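Local structure of Baccell_00875 (Bacteroides cellulosilyticus DSM 14838, 5NO8) at residues 523-533 with 563-574. The protein probably acts as a polysaccharide lyase that removes the L-rhamnose caps linked to glucuronic acid on complex arabinogalactan proteins. Residues are numbered along the deposited sequence; the frame is centred on the assembly and turned at random.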
ATOM      1  N   GLY A 523      15.158   3.575 -22.023  1.00 27.78           N
ATOM      2  CA  GLY A 523      15.442   2.199 -21.676  1.00 28.52           C
ATOM      3  C   GLY A 523      16.900   1.943 -21.311  1.00 31.10           C
ATOM      4  O   GLY A 523      17.196   1.254 -20.331  1.00 28.41           O
ATOM      5  N   ASP A 524      17.810   2.519 -22.095  1.00 30.32           N
ATOM      6  CA  ASP A 524      19.240   2.365 -21.819  1.00 31.75           C
ATOM      7  C   ASP A 524      19.631   3.063 -20.514  1.00 28.53           C
ATOM      8  O   ASP A 524      20.389   2.494 -19.748  1.00 29.20           O
ATOM      9  CB  ASP A 524      20.084   2.825 -23.024  1.00 32.04           C
ATOM     10  CG  ASP A 524      19.859   1.958 -24.261  1.00 34.30           C
ATOM     11  OD1 ASP A 524      19.329   0.824 -24.143  1.00 35.36           O
ATOM     12  OD2 ASP A 524      20.208   2.408 -25.377  1.00 35.65           O
ATOM     13  N   VAL A 525      19.063   4.231 -20.219  1.00 29.94           N
ATOM     14  CA  VAL A 525      19.312   4.893 -18.926  1.00 31.10           C
ATOM     15  C   VAL A 525      18.832   4.018 -17.760  1.00 32.57           C
ATOM     16  O   VAL A 525      19.569   3.824 -16.793  1.00 31.19           O
ATOM     17  CB  VAL A 525      18.714   6.308 -18.847  1.00 33.17           C
ATOM     18  CG1 VAL A 525      18.809   6.886 -17.430  1.00 34.29           C
ATOM     19  CG2 VAL A 525      19.425   7.244 -19.823  1.00 32.95           C
ATOM     20  N   PHE A 526      17.629   3.451 -17.863  1.00 30.48           N
ATOM     21  CA  PHE A 526      17.100   2.627 -16.769  1.00 29.03           C
ATOM     22  C   PHE A 526      17.928   1.377 -16.540  1.00 28.27           C
ATOM     23  O   PHE A 526      18.170   0.998 -15.406  1.00 27.46           O
ATOM     24  CB  PHE A 526      15.630   2.238 -17.008  1.00 28.72           C
ATOM     25  CG  PHE A 526      14.644   3.395 -16.977  1.00 27.91           C
ATOM     26  CD1 PHE A 526      14.999   4.692 -16.608  1.00 27.33           C
ATOM     27  CD2 PHE A 526      13.298   3.142 -17.275  1.00 28.47           C
ATOM     28  CE1 PHE A 526      14.054   5.714 -16.593  1.00 27.78           C
ATOM     29  CE2 PHE A 526      12.355   4.161 -17.250  1.00 27.17           C
ATOM     30  CZ  PHE A 526      12.729   5.444 -16.918  1.00 28.15           C
ATOM     31  N   VAL A 527      18.359   0.736 -17.620  1.00 28.95           N
ATOM     32  CA  VAL A 527      19.236  -0.424 -17.525  1.00 29.05           C
ATOM     33  C   VAL A 527      20.585  -0.083 -16.869  1.00 31.12           C
ATOM     34  O   VAL A 527      21.101  -0.863 -16.053  1.00 30.29           O
ATOM     35  CB  VAL A 527      19.455  -1.081 -18.915  1.00 28.94           C
ATOM     36  CG1 VAL A 527      20.556  -2.132 -18.879  1.00 29.20           C
ATOM     37  CG2 VAL A 527      18.165  -1.734 -19.394  1.00 28.52           C
ATOM     38  N   LYS A 528      21.149   1.063 -17.234  1.00 31.67           N
ATOM     39  CA  LYS A 528      22.427   1.484 -16.670  1.00 34.41           C
ATOM     40  C   LYS A 528      22.272   1.863 -15.194  1.00 32.02           C
ATOM     41  O   LYS A 528      23.155   1.589 -14.410  1.00 32.28           O
ATOM     42  CB  LYS A 528      23.007   2.648 -17.474  1.00 38.03           C
ATOM     43  CG  LYS A 528      24.434   3.046 -17.116  1.00 41.74           C
ATOM     44  CD  LYS A 528      24.801   4.355 -17.804  1.00 47.70           C
ATOM     45  CE  LYS A 528      24.152   5.573 -17.134  1.00 52.50           C
ATOM     46  NZ  LYS A 528      23.488   6.486 -18.118  1.00 52.42           N
ATOM     47  N   ASN A 529      21.153   2.480 -14.814  1.00 30.56           N
ATOM     48  CA  ASN A 529      20.908   2.797 -13.410  1.00 30.96           C
ATOM     49  C   ASN A 529      20.735   1.542 -12.547  1.00 31.38           C
ATOM     50  O   ASN A 529      21.188   1.523 -11.414  1.00 32.15           O
ATOM     51  CB  ASN A 529      19.684   3.692 -13.246  1.00 31.54           C
ATOM     52  CG  ASN A 529      19.906   5.095 -13.750  1.00 33.40           C
ATOM     53  OD1 ASN A 529      21.042   5.501 -14.024  1.00 34.62           O
ATOM     54  ND2 ASN A 529      18.817   5.866 -13.853  1.00 32.28           N
ATOM     55  N   GLY A 530      20.088   0.505 -13.083  1.00 30.46           N
ATOM     56  CA  GLY A 530      19.722  -0.678 -12.292  1.00 29.48           C
ATOM     57  C   GLY A 530      18.970  -0.271 -11.026  1.00 28.14           C
ATOM     58  O   GLY A 530      18.040   0.540 -11.081  1.00 29.17           O
ATOM     59  N   LEU A 531      19.417  -0.771  -9.884  1.00 28.52           N
ATOM     60  CA  LEU A 531      18.769  -0.471  -8.607  1.00 29.80           C
ATOM     61  C   LEU A 531      19.194   0.862  -7.987  1.00 30.84           C
ATOM     62  O   LEU A 531      18.683   1.242  -6.925  1.00 30.27           O
ATOM     63  CB  LEU A 531      19.009  -1.612  -7.615  1.00 30.59           C
ATOM     64  CG  LEU A 531      18.677  -3.026  -8.110  1.00 31.61           C
ATOM     65  CD1 LEU A 531      18.906  -4.027  -6.989  1.00 32.17           C
ATOM     66  CD2 LEU A 531      17.258  -3.116  -8.633  1.00 32.01           C
ATOM     67  N   ASN A 532      20.088   1.601  -8.643  1.00 31.15           N
ATOM     68  CA  ASN A 532      20.393   2.971  -8.220  1.00 32.45           C
ATOM     69  C   ASN A 532      19.321   3.941  -8.689  1.00 32.79           C
ATOM     70  O   ASN A 532      19.559   4.793  -9.532  1.00 32.46           O
ATOM     71  CB  ASN A 532      21.775   3.402  -8.728  1.00 33.50           C
ATOM     72  CG  ASN A 532      22.857   2.452  -8.291  1.00 34.59           C
ATOM     73  OD1 ASN A 532      23.500   1.814  -9.117  1.00 37.16           O
ATOM     74  ND2 ASN A 532      23.023   2.307  -6.980  1.00 32.63           N
ATOM     75  N   TYR A 533      18.135   3.825  -8.096  1.00 32.53           N
ATOM     76  CA  TYR A 533      16.989   4.623  -8.504  1.00 30.71           C
ATOM     77  C   TYR A 533      17.191   6.051  -8.013  1.00 31.74           C
ATOM     78  O   TYR A 533      17.424   6.258  -6.817  1.00 32.21           O
ATOM     79  CB  TYR A 533      15.698   4.066  -7.904  1.00 29.64           C
ATOM     80  CG  TYR A 533      15.344   2.661  -8.322  1.00 28.94           C
ATOM     81  CD1 TYR A 533      14.727   2.405  -9.549  1.00 30.35           C
ATOM     82  CD2 TYR A 533      15.582   1.595  -7.481  1.00 29.29           C
ATOM     83  CE1 TYR A 533      14.389   1.116  -9.922  1.00 29.85           C
ATOM     84  CE2 TYR A 533      15.245   0.304  -7.839  1.00 30.69           C
ATOM     85  CZ  TYR A 533      14.650   0.071  -9.059  1.00 30.24           C
ATOM     86  OH  TYR A 533      14.327  -1.210  -9.378  1.00 31.24           O
ATOM     87  N   LYS A 563      17.853  -7.302 -23.574  1.00 33.27           N
ATOM     88  CA  LYS A 563      18.444  -6.492 -22.512  1.00 33.97           C
ATOM     89  C   LYS A 563      17.389  -5.785 -21.630  1.00 32.00           C
ATOM     90  O   LYS A 563      17.607  -5.578 -20.425  1.00 30.59           O
ATOM     91  CB  LYS A 563      19.444  -5.468 -23.061  1.00 37.51           C
ATOM     92  CG  LYS A 563      18.875  -4.332 -23.891  1.00 40.70           C
ATOM     93  CD  LYS A 563      19.958  -3.707 -24.784  1.00 46.80           C
ATOM     94  CE  LYS A 563      20.026  -2.187 -24.710  1.00 50.76           C
ATOM     95  NZ  LYS A 563      20.680  -1.710 -23.450  1.00 54.36           N
ATOM     96  N   TYR A 564      16.256  -5.426 -22.223  1.00 27.50           N
ATOM     97  CA  TYR A 564      15.199  -4.788 -21.443  1.00 28.65           C
ATOM     98  C   TYR A 564      14.445  -5.810 -20.590  1.00 26.43           C
ATOM     99  O   TYR A 564      14.172  -5.528 -19.425  1.00 25.88           O
ATOM    100  CB  TYR A 564      14.264  -3.943 -22.322  1.00 29.18           C
ATOM    101  CG  TYR A 564      15.000  -2.913 -23.154  1.00 29.16           C
ATOM    102  CD1 TYR A 564      15.888  -2.021 -22.565  1.00 29.53           C
ATOM    103  CD2 TYR A 564      14.801  -2.824 -24.531  1.00 30.65           C
ATOM    104  CE1 TYR A 564      16.582  -1.082 -23.320  1.00 30.36           C
ATOM    105  CE2 TYR A 564      15.482  -1.876 -25.297  1.00 31.29           C
ATOM    106  CZ  TYR A 564      16.373  -1.011 -24.689  1.00 31.79           C
ATOM    107  OH  TYR A 564      17.062  -0.057 -25.415  1.00 31.73           O
ATOM    108  N   LEU A 565      14.144  -6.985 -21.140  1.00 25.31           N
ATOM    109  CA  LEU A 565      13.527  -8.058 -20.364  1.00 26.06           C
ATOM    110  C   LEU A 565      14.419  -8.567 -19.254  1.00 27.49           C
ATOM    111  O   LEU A 565      13.930  -8.908 -18.175  1.00 24.22           O
ATOM    112  CB  LEU A 565      13.083  -9.247 -21.226  1.00 27.90           C
ATOM    113  CG  LEU A 565      12.240 -10.353 -20.538  1.00 28.29           C
ATOM    114  CD1 LEU A 565      11.094  -9.788 -19.692  1.00 29.35           C
ATOM    115  CD2 LEU A 565      11.677 -11.342 -21.555  1.00 30.20           C
ATOM    116  N   ASP A 566      15.724  -8.664 -19.504  1.00 27.92           N
ATOM    117  CA  ASP A 566      16.653  -9.098 -18.444  1.00 29.59           C
ATOM    118  C   ASP A 566      16.660  -8.092 -17.272  1.00 26.39           C
ATOM    119  O   ASP A 566      16.694  -8.495 -16.118  1.00 27.88           O
ATOM    120  CB  ASP A 566      18.076  -9.353 -18.994  1.00 33.02           C
ATOM    121  CG  ASP A 566      18.171 -10.633 -19.869  1.00 38.51           C
ATOM    122  OD1 ASP A 566      17.240 -11.487 -19.890  1.00 40.93           O
ATOM    123  OD2 ASP A 566      19.216 -10.803 -20.526  1.00 43.22           O
ATOM    124  N   GLU A 567      16.554  -6.807 -17.571  1.00 25.83           N
ATOM    125  CA  GLU A 567      16.443  -5.786 -16.522  1.00 27.58           C
ATOM    126  C   GLU A 567      15.109  -5.886 -15.742  1.00 26.21           C
ATOM    127  O   GLU A 567      15.099  -5.797 -14.510  1.00 25.46           O
ATOM    128  CB  GLU A 567      16.627  -4.391 -17.087  1.00 27.74           C
ATOM    129  CG  GLU A 567      16.740  -3.299 -16.022  1.00 30.31           C
ATOM    130  CD  GLU A 567      17.900  -3.497 -15.054  1.00 33.45           C
ATOM    131  OE1 GLU A 567      18.935  -4.039 -15.489  1.00 37.13           O
ATOM    132  OE2 GLU A 567      17.790  -3.090 -13.874  1.00 32.12           O
ATOM    133  N   VAL A 568      14.015  -6.107 -16.467  1.00 24.31           N
ATOM    134  CA  VAL A 568      12.707  -6.402 -15.846  1.00 24.62           C
ATOM    135  C   VAL A 568      12.852  -7.532 -14.838  1.00 24.47           C
ATOM    136  O   VAL A 568      12.446  -7.376 -13.686  1.00 24.07           O
ATOM    137  CB  VAL A 568      11.624  -6.768 -16.903  1.00 23.84           C
ATOM    138  CG1 VAL A 568      10.369  -7.367 -16.260  1.00 24.53           C
ATOM    139  CG2 VAL A 568      11.266  -5.560 -17.745  1.00 24.16           C
ATOM    140  N   LYS A 569      13.426  -8.650 -15.272  1.00 25.49           N
ATOM    141  CA  LYS A 569      13.600  -9.823 -14.420  1.00 26.97           C
ATOM    142  C   LYS A 569      14.495  -9.560 -13.221  1.00 27.12           C
ATOM    143  O   LYS A 569      14.227 -10.077 -12.141  1.00 25.74           O
ATOM    144  CB  LYS A 569      14.127 -11.026 -15.211  1.00 28.05           C
ATOM    145  CG  LYS A 569      13.060 -11.660 -16.068  1.00 29.32           C
ATOM    146  CD  LYS A 569      13.618 -12.816 -16.866  1.00 32.47           C
ATOM    147  CE  LYS A 569      12.547 -13.427 -17.745  1.00 32.91           C
ATOM    148  NZ  LYS A 569      13.162 -14.111 -18.906  1.00 35.76           N
ATOM    149  N   ARG A 570      15.535  -8.745 -13.401  1.00 26.94           N
ATOM    150  CA  ARG A 570      16.386  -8.330 -12.278  1.00 28.97           C
ATOM    151  C   ARG A 570      15.611  -7.489 -11.248  1.00 28.00           C
ATOM    152  O   ARG A 570      15.840  -7.630 -10.051  1.00 27.69           O
ATOM    153  CB  ARG A 570      17.638  -7.542 -12.743  1.00 31.46           C
ATOM    154  CG  ARG A 570      18.788  -8.438 -13.200  1.00 33.91           C
ATOM    155  CD  ARG A 570      20.093  -7.643 -13.392  1.00 36.28           C
ATOM    156  NE  ARG A 570      20.011  -6.744 -14.543  1.00 36.47           N
ATOM    157  CZ  ARG A 570      20.208  -7.099 -15.820  1.00 37.38           C
ATOM    158  NH1 ARG A 570      20.531  -8.353 -16.147  1.00 38.51           N
ATOM    159  NH2 ARG A 570      20.084  -6.186 -16.780  1.00 34.06           N
ATOM    160  N   GLN A 571      14.728  -6.617 -11.723  1.00 24.10           N
ATOM    161  CA  GLN A 571      14.018  -5.684 -10.849  1.00 23.56           C
ATOM    162  C   GLN A 571      12.740  -6.254 -10.225  1.00 22.51           C
ATOM    163  O   GLN A 571      12.276  -5.722  -9.213  1.00 20.48           O
ATOM    164  CB  GLN A 571      13.726  -4.383 -11.568  1.00 24.75           C
ATOM    165  CG  GLN A 571      14.993  -3.585 -11.901  1.00 26.49           C
ATOM    166  CD  GLN A 571      14.727  -2.141 -12.273  1.00 27.47           C
ATOM    167  OE1 GLN A 571      13.733  -1.545 -11.840  1.00 28.45           O
ATOM    168  NE2 GLN A 571      15.625  -1.554 -13.083  1.00 27.25           N
ATOM    169  N   MET A 572      12.193  -7.327 -10.788  1.00 21.69           N
ATOM    170  CA  MET A 572      10.899  -7.863 -10.301  1.00 22.60           C
ATOM    171  C   MET A 572      10.891  -8.177  -8.807  1.00 22.17           C
ATOM    172  O   MET A 572       9.936  -7.801  -8.154  1.00 20.38           O
ATOM    173  CB  MET A 572      10.440  -9.087 -11.091  1.00 24.53           C
ATOM    174  CG  MET A 572       9.855  -8.733 -12.444  1.00 27.09           C
ATOM    175  SD  MET A 572       8.218  -7.978 -12.326  1.00 31.81           S
ATOM    176  CE  MET A 572       7.277  -9.423 -11.899  1.00 32.50           C
ATOM    177  N   PRO A 573      11.943  -8.846  -8.267  1.00 21.94           N
ATOM    178  CA  PRO A 573      11.938  -9.159  -6.824  1.00 21.80           C
ATOM    179  C   PRO A 573      11.943  -7.923  -5.924  1.00 19.53           C
ATOM    180  O   PRO A 573      11.360  -7.945  -4.824  1.00 19.95           O
ATOM    181  CB  PRO A 573      13.214  -9.986  -6.628  1.00 23.66           C
ATOM    182  CG  PRO A 573      13.538 -10.510  -7.990  1.00 24.27           C
ATOM    183  CD  PRO A 573      13.160  -9.388  -8.903  1.00 23.55           C
ATOM    184  N   VAL A 574      12.582  -6.858  -6.382  1.00 18.69           N
ATOM    185  CA  VAL A 574      12.586  -5.590  -5.698  1.00 18.99           C
ATOM    186  C   VAL A 574      11.175  -4.965  -5.689  1.00 18.96           C
ATOM    187  O   VAL A 574      10.726  -4.427  -4.659  1.00 17.70           O
ATOM    188  CB  VAL A 574      13.688  -4.671  -6.293  1.00 20.04           C
ATOM    189  CG1 VAL A 574      13.598  -3.265  -5.776  1.00 20.91           C
ATOM    190  CG2 VAL A 574      15.064  -5.265  -5.991  1.00 21.90           C
TER
HETATM  191  O   HOH W   1      16.615   1.679 -13.160  1.00 26.80           O
HETATM  192  O   HOH W   2      21.230  -3.381 -15.039  1.00 37.70           O
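In the C-terminal helical domain, helix 509-529, through D524 and V527, and the turn after it, through L531 and Y533, pack on K563, Y564, E567, Q571 and V574 of helix 562-576, and show how a buried carboxylate can be gripped within its own helix while polar bonds join the segments at each end. The helices run in the same general direction, their axes 42° apart. At one end D524 OD1 takes two donors from opposite faces of its carboxylate: K563 NZ at 3.0 Å, a salt bridge, and Y564 OH at 2.7 Å. In the middle, V527 CG2 lies 3.8 Å from E567 CB and also meets the edge of the Y564 ring at CD1. E567 sends CG anti to its own backbone N and then bends at chi2 (59°), bringing OE2 to 3.5 Å from G530 CA, where helix 509-529 has ended. R570 NE and NH2 both meet E567 OE1, NH2 at 2.8 Å. Q571 NE2 donates to the anti lone pair of E567 OE2, 2.8 Å away, which fixes the amide's rotation and turns OE1 to Y533. There Y533 OH donates at 2.6 Å from above the carbonyl plane, ring and amide being nearly perpendicular (84°). Beside it, L531 CD2 touches V574 CG2 at 4.1 Å. Helix 542-559, between the two in sequence, touches Y533, Y564, E567 and Q571, consistent with the alpha/alpha-toroid domains of many polysaccharide lyases.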